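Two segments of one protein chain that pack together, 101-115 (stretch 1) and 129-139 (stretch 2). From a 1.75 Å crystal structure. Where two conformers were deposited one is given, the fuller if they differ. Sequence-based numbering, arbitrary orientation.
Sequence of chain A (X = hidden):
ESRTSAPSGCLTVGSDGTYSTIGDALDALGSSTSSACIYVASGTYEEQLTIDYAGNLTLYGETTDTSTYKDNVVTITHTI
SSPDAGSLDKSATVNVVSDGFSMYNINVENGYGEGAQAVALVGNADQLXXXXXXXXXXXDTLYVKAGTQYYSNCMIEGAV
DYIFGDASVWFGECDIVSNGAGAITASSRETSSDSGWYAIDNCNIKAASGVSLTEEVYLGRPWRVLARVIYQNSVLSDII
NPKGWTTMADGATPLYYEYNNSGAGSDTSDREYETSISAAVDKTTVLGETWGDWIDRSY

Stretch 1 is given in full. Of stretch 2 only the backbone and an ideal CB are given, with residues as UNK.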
# COMPACT_ATOMS: atom_id res chain seq x y z
N PHE A 101 1.00 -5.46 12.80
CA PHE A 101 -0.38 -5.15 12.46
C PHE A 101 -0.79 -5.87 11.16
O PHE A 101 -0.00 -5.95 10.20
CB PHE A 101 -0.54 -3.63 12.30
CG PHE A 101 -1.90 -3.19 11.87
CD1 PHE A 101 -2.98 -3.24 12.75
CD2 PHE A 101 -2.11 -2.66 10.59
CE1 PHE A 101 -4.24 -2.80 12.36
CE2 PHE A 101 -3.36 -2.22 10.20
CZ PHE A 101 -4.43 -2.30 11.08
N SER A 102 -2.02 -6.38 11.14
CA SER A 102 -2.61 -6.95 9.92
C SER A 102 -3.97 -6.33 9.70
O SER A 102 -4.72 -6.13 10.66
CB SER A 102 -2.74 -8.46 10.04
OG SER A 102 -1.50 -9.04 10.32
N MET A 103 -4.31 -6.05 8.44
CA MET A 103 -5.62 -5.50 8.12
C MET A 103 -6.20 -6.29 6.94
O MET A 103 -5.49 -6.59 5.98
CB MET A 103 -5.52 -4.01 7.82
CG MET A 103 -6.88 -3.34 7.65
SD MET A 103 -6.76 -1.54 7.67
CE MET A 103 -6.18 -1.18 6.02
N TYR A 104 -7.47 -6.66 7.07
CA TYR A 104 -8.16 -7.48 6.08
C TYR A 104 -9.43 -6.80 5.63
O TYR A 104 -10.29 -6.47 6.45
CB TYR A 104 -8.58 -8.85 6.66
CG TYR A 104 -7.45 -9.78 7.00
CD1 TYR A 104 -6.77 -9.65 8.20
CD2 TYR A 104 -7.07 -10.82 6.13
CE1 TYR A 104 -5.74 -10.49 8.52
CE2 TYR A 104 -6.04 -11.69 6.47
CZ TYR A 104 -5.39 -11.51 7.68
OH TYR A 104 -4.36 -12.31 8.06
N ASN A 105 -9.55 -6.63 4.32
CA ASN A 105 -10.82 -6.21 3.70
C ASN A 105 -11.39 -4.89 4.21
O ASN A 105 -12.57 -4.79 4.55
CB ASN A 105 -11.84 -7.34 3.85
CG ASN A 105 -11.30 -8.66 3.37
OD1 ASN A 105 -11.11 -9.59 4.15
ND2 ASN A 105 -11.03 -8.74 2.08
N ILE A 106 -10.52 -3.88 4.24
CA ILE A 106 -10.89 -2.51 4.64
C ILE A 106 -10.43 -1.55 3.54
O ILE A 106 -9.34 -1.72 2.99
CB ILE A 106 -10.29 -2.17 6.01
CG1 ILE A 106 -11.03 -3.02 7.07
CG2 ILE A 106 -10.39 -0.67 6.28
CD1 ILE A 106 -10.99 -2.55 8.47
N ASN A 107 -11.29 -0.59 3.21
CA ASN A 107 -10.91 0.50 2.32
C ASN A 107 -10.47 1.70 3.15
O ASN A 107 -11.14 2.05 4.12
CB ASN A 107 -12.08 0.96 1.45
CG ASN A 107 -12.67 -0.15 0.61
OD1 ASN A 107 -12.05 -1.19 0.38
ND2 ASN A 107 -13.89 0.05 0.18
N VAL A 108 -9.37 2.33 2.75
CA VAL A 108 -8.87 3.54 3.36
C VAL A 108 -8.69 4.61 2.30
O VAL A 108 -8.07 4.36 1.25
CB VAL A 108 -7.51 3.32 4.10
CG1 VAL A 108 -7.03 4.61 4.77
CG2 VAL A 108 -7.65 2.23 5.15
N GLU A 109 -9.21 5.80 2.57
CA GLU A 109 -9.12 6.88 1.61
C GLU A 109 -8.80 8.21 2.25
O GLU A 109 -9.13 8.46 3.40
CB GLU A 109 -10.40 6.99 0.77
CG GLU A 109 -11.64 7.25 1.57
CD GLU A 109 -12.84 7.58 0.69
OE1 GLU A 109 -13.58 8.55 1.00
OE2 GLU A 109 -13.04 6.85 -0.31
N ASN A 110 -8.11 9.03 1.48
CA ASN A 110 -8.01 10.46 1.77
C ASN A 110 -8.78 11.17 0.66
O ASN A 110 -8.46 10.99 -0.51
CB ASN A 110 -6.55 10.91 1.85
CG ASN A 110 -6.40 12.35 2.36
OD1 ASN A 110 -7.14 13.24 1.96
ND2 ASN A 110 -5.44 12.59 3.24
N GLY A 111 -9.81 11.95 1.01
CA GLY A 111 -10.66 12.60 0.03
C GLY A 111 -10.18 13.93 -0.52
O GLY A 111 -10.92 14.60 -1.23
N TYR A 112 -8.92 14.31 -0.26
CA TYR A 112 -8.44 15.62 -0.68
C TYR A 112 -8.51 15.80 -2.19
O TYR A 112 -8.96 16.84 -2.67
CB TYR A 112 -7.00 15.90 -0.20
CG TYR A 112 -6.60 17.33 -0.46
CD1 TYR A 112 -6.98 18.35 0.40
CD2 TYR A 112 -5.87 17.68 -1.60
CE1 TYR A 112 -6.64 19.68 0.15
CE2 TYR A 112 -5.52 19.02 -1.86
CZ TYR A 112 -5.91 20.01 -0.98
OH TYR A 112 -5.57 21.33 -1.22
N GLY A 113 -8.03 14.81 -2.93
CA GLY A 113 -8.01 14.91 -4.38
C GLY A 113 -6.70 15.49 -4.89
O GLY A 113 -5.72 15.59 -4.15
N GLU A 114 -6.67 15.86 -6.17
CA GLU A 114 -5.44 16.42 -6.75
C GLU A 114 -5.18 17.82 -6.23
O GLU A 114 -6.11 18.59 -5.96
CB GLU A 114 -5.51 16.49 -8.29
CG GLU A 114 -4.23 17.06 -8.91
CD GLU A 114 -4.19 16.99 -10.42
OE1 GLU A 114 -3.07 16.97 -10.99
OE2 GLU A 114 -5.28 16.97 -11.05
N GLY A 115 -3.89 18.14 -6.08
CA GLY A 115 -3.45 19.50 -5.80
C GLY A 115 -2.40 19.61 -4.71
O GLY A 115 -1.72 20.62 -4.63
N UNK A 129 0.97 -6.49 7.44
CA UNK A 129 0.29 -7.30 6.42
C UNK A 129 -1.06 -6.73 6.06
O UNK A 129 -1.88 -6.48 6.96
CB UNK A 129 0.12 -8.74 6.90
N UNK A 130 -1.29 -6.54 4.77
CA UNK A 130 -2.54 -5.99 4.26
C UNK A 130 -3.11 -6.92 3.20
O UNK A 130 -2.44 -7.24 2.22
CB UNK A 130 -2.33 -4.59 3.69
N UNK A 131 -4.36 -7.33 3.39
CA UNK A 131 -4.97 -8.37 2.59
C UNK A 131 -6.34 -7.93 2.12
O UNK A 131 -7.22 -7.67 2.92
CB UNK A 131 -5.07 -9.68 3.38
N UNK A 132 -6.53 -7.84 0.81
CA UNK A 132 -7.84 -7.48 0.29
C UNK A 132 -8.29 -6.09 0.65
O UNK A 132 -9.49 -5.84 0.74
CB UNK A 132 -8.88 -8.48 0.79
N UNK A 133 -7.35 -5.16 0.84
CA UNK A 133 -7.67 -3.78 1.22
C UNK A 133 -7.64 -2.85 0.00
O UNK A 133 -7.03 -3.16 -1.03
CB UNK A 133 -6.69 -3.28 2.28
N UNK A 134 -8.29 -1.71 0.13
CA UNK A 134 -8.14 -0.65 -0.86
C UNK A 134 -7.52 0.58 -0.23
O UNK A 134 -7.85 0.95 0.90
CB UNK A 134 -9.49 -0.30 -1.49
N UNK A 135 -6.67 1.24 -1.01
CA UNK A 135 -6.06 2.48 -0.60
C UNK A 135 -6.22 3.46 -1.74
O UNK A 135 -5.72 3.22 -2.85
CB UNK A 135 -4.59 2.29 -0.22
N UNK A 136 -6.89 4.58 -1.47
CA UNK A 136 -7.27 5.53 -2.50
C UNK A 136 -6.88 6.97 -2.18
O UNK A 136 -7.09 7.46 -1.06
CB UNK A 136 -8.78 5.45 -2.73
N UNK A 137 -6.29 7.63 -3.17
CA UNK A 137 -5.94 9.05 -3.10
C UNK A 137 -5.55 9.53 -4.48
O UNK A 137 -6.00 8.96 -5.48
CB UNK A 137 -4.81 9.30 -2.10
N UNK A 138 -4.74 10.60 -4.55
CA UNK A 138 -4.24 11.11 -5.82
C UNK A 138 -2.72 11.24 -5.71
O UNK A 138 -1.97 10.47 -6.34
CB UNK A 138 -4.89 12.45 -6.18
N UNK A 139 -2.27 12.21 -4.92
CA UNK A 139 -0.86 12.40 -4.66
C UNK A 139 -0.47 11.81 -3.30
O UNK A 139 -1.05 12.18 -2.27
CB UNK A 139 -0.51 13.89 -4.72

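The two stretches run side by side as parallel strands, 102-104 beside 129-131 and 107-110 beside 134-136, so backbone hydrogen bonds set the register and side chains alternate between the two faces of the sheet.

Position 129 pairs with Ser102, and its CB lies on the same face, 3.8 Å from Ser102 OG. A small residue, polar or not, would fit, and the strand angles do not require glycine. Glycine is found: Gly129 N donates to Phe101 O (3.0 Å) and Gly129 O accepts from Met103 N (2.9 Å).

At 130 the CB turns to the opposite face, beside Met103 and within reach of the Phe101 ring. This apolar surface suits leucine, isoleucine, methionine or an aromatic. The residue is Phe130, whose CD2 lies 3.9 Å from Met103 CB and whose CE2 meets the edge of the Phe101 ring, 4.0 Å from Phe101 CE2.

Position 131 returns to the face of Ser102 and Tyr104, its CB 3.6 Å from Tyr104 CD2. A flat side chain could lie along the face of the Tyr104 ring that stretch 1 leaves uncovered, though a long aliphatic one would also serve. Tyr131 forms an offset stack with Tyr104, centroids 4.7 Å apart and planes at 15°, while its backbone N donates to Met103 O (2.9 Å) and its O accepts from Asn105 N (2.9 Å).

At 132 phi is positive (64°), and an ideal CB would stand 2.5 Å from Asn105 ND2, a clash. Both observations favour glycine, and Gly132 leaves that space to the Asn105 amide.

Position 133 has its CB only 3.2 Å from Ile106 O and 4.3 Å from Met103 CE. Alanine, serine or cysteine would be easiest to place. Cys133 adopts chi1 m, bringing SG to 3.7 Å from Met103 CE.

At 134 the CB is tight against Asn107 OD1 (3.3 Å), so an unbranched chain, polar or aliphatic, that extends past the amide is suitable. Gln134 does so, with CG 3.0 Å from Asn107 OD1; its side-chain amide makes no hydrogen bond to Asn107.

Position 135 joins Val108 and Met103 on the other face, where a large apolar residue is expected. Phe135 places CD1 4.3 Å from Val108 CB and CE1 4.0 Å from Met103 CE.

At 136 the CB is 4.2 Å from Glu109 CB, and many small or polar residues would do. Ser136 bonds through its backbone, N to Val108 O (3.0 Å) and O from Asn110 N (3.2 Å).

Position 137 points sideways, and its phi/psi of -169°/-155°, at the far edge of the extended region, is most easily adopted by glycine, though a small residue is not excluded by stretch 1, whose nearest atom to the CB of 137 is Asn110 O at 4.3 Å. Gly137 is found and makes little contact.

At 138 the CB points toward stretch 1, 3.8 Å from Gly113 C, with the Glu114 chain alongside. An aromatic, long aliphatic or basic residue could use it. Tyr138 receives Glu114 CB over its ring face, 3.6 Å from the centroid, and water 3 links its OH to Glu114 OE2.

Position 139 has no stretch 1 atom near its CB, leaving room for a long polar chain. Gln139 OE1 reaches Gly115 N through water 4.

Stretch 2 129-139: GFYGCQFSGYQ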
# COMPACT_ATOMS: atom_id res chain seq x y z
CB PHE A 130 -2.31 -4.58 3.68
CG PHE A 130 -1.79 -3.60 4.68
CD1 PHE A 130 -0.43 -3.45 4.88
CD2 PHE A 130 -2.66 -2.83 5.44
CE1 PHE A 130 0.06 -2.54 5.81
CE2 PHE A 130 -2.18 -1.92 6.39
CZ PHE A 130 -0.83 -1.78 6.57
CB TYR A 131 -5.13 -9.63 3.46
CG TYR A 131 -3.83 -10.10 4.08
CD1 TYR A 131 -2.99 -10.95 3.40
CD2 TYR A 131 -3.44 -9.67 5.33
CE1 TYR A 131 -1.79 -11.38 3.96
CE2 TYR A 131 -2.25 -10.08 5.90
CZ TYR A 131 -1.44 -10.94 5.20
OH TYR A 131 -0.26 -11.37 5.76
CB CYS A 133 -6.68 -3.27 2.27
SG CYS A 133 -6.77 -4.12 3.86
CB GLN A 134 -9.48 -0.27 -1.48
CG GLN A 134 -10.27 -1.44 -2.06
CD GLN A 134 -11.50 -0.99 -2.82
OE1 GLN A 134 -11.43 -0.04 -3.62
NE2 GLN A 134 -12.65 -1.67 -2.60
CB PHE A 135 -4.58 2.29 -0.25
CG PHE A 135 -4.33 1.13 0.65
CD1 PHE A 135 -4.37 1.30 2.03
CD2 PHE A 135 -4.05 -0.12 0.14
CE1 PHE A 135 -4.15 0.23 2.87
CE2 PHE A 135 -3.81 -1.18 0.99
CZ PHE A 135 -3.87 -1.00 2.35
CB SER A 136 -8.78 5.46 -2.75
OG SER A 136 -9.14 4.19 -3.26
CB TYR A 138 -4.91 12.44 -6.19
CG TYR A 138 -4.61 12.82 -7.61
CD1 TYR A 138 -5.41 12.35 -8.66
CD2 TYR A 138 -3.50 13.61 -7.92
CE1 TYR A 138 -5.11 12.67 -9.97
CE2 TYR A 138 -3.21 13.94 -9.23
CZ TYR A 138 -4.02 13.45 -10.25
OH TYR A 138 -3.73 13.76 -11.57
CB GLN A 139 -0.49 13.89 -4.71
CG GLN A 139 0.99 14.15 -4.58
CD GLN A 139 1.37 15.58 -4.92
OE1 GLN A 139 0.51 16.45 -5.06
NE2 GLN A 139 2.65 15.82 -5.09
O HOH W 1 -3.60 14.16 -3.28
O HOH W 2 -1.23 14.46 -12.20
O HOH W 3 -5.94 14.61 -12.75
O HOH W 4 -1.73 16.51 -6.59
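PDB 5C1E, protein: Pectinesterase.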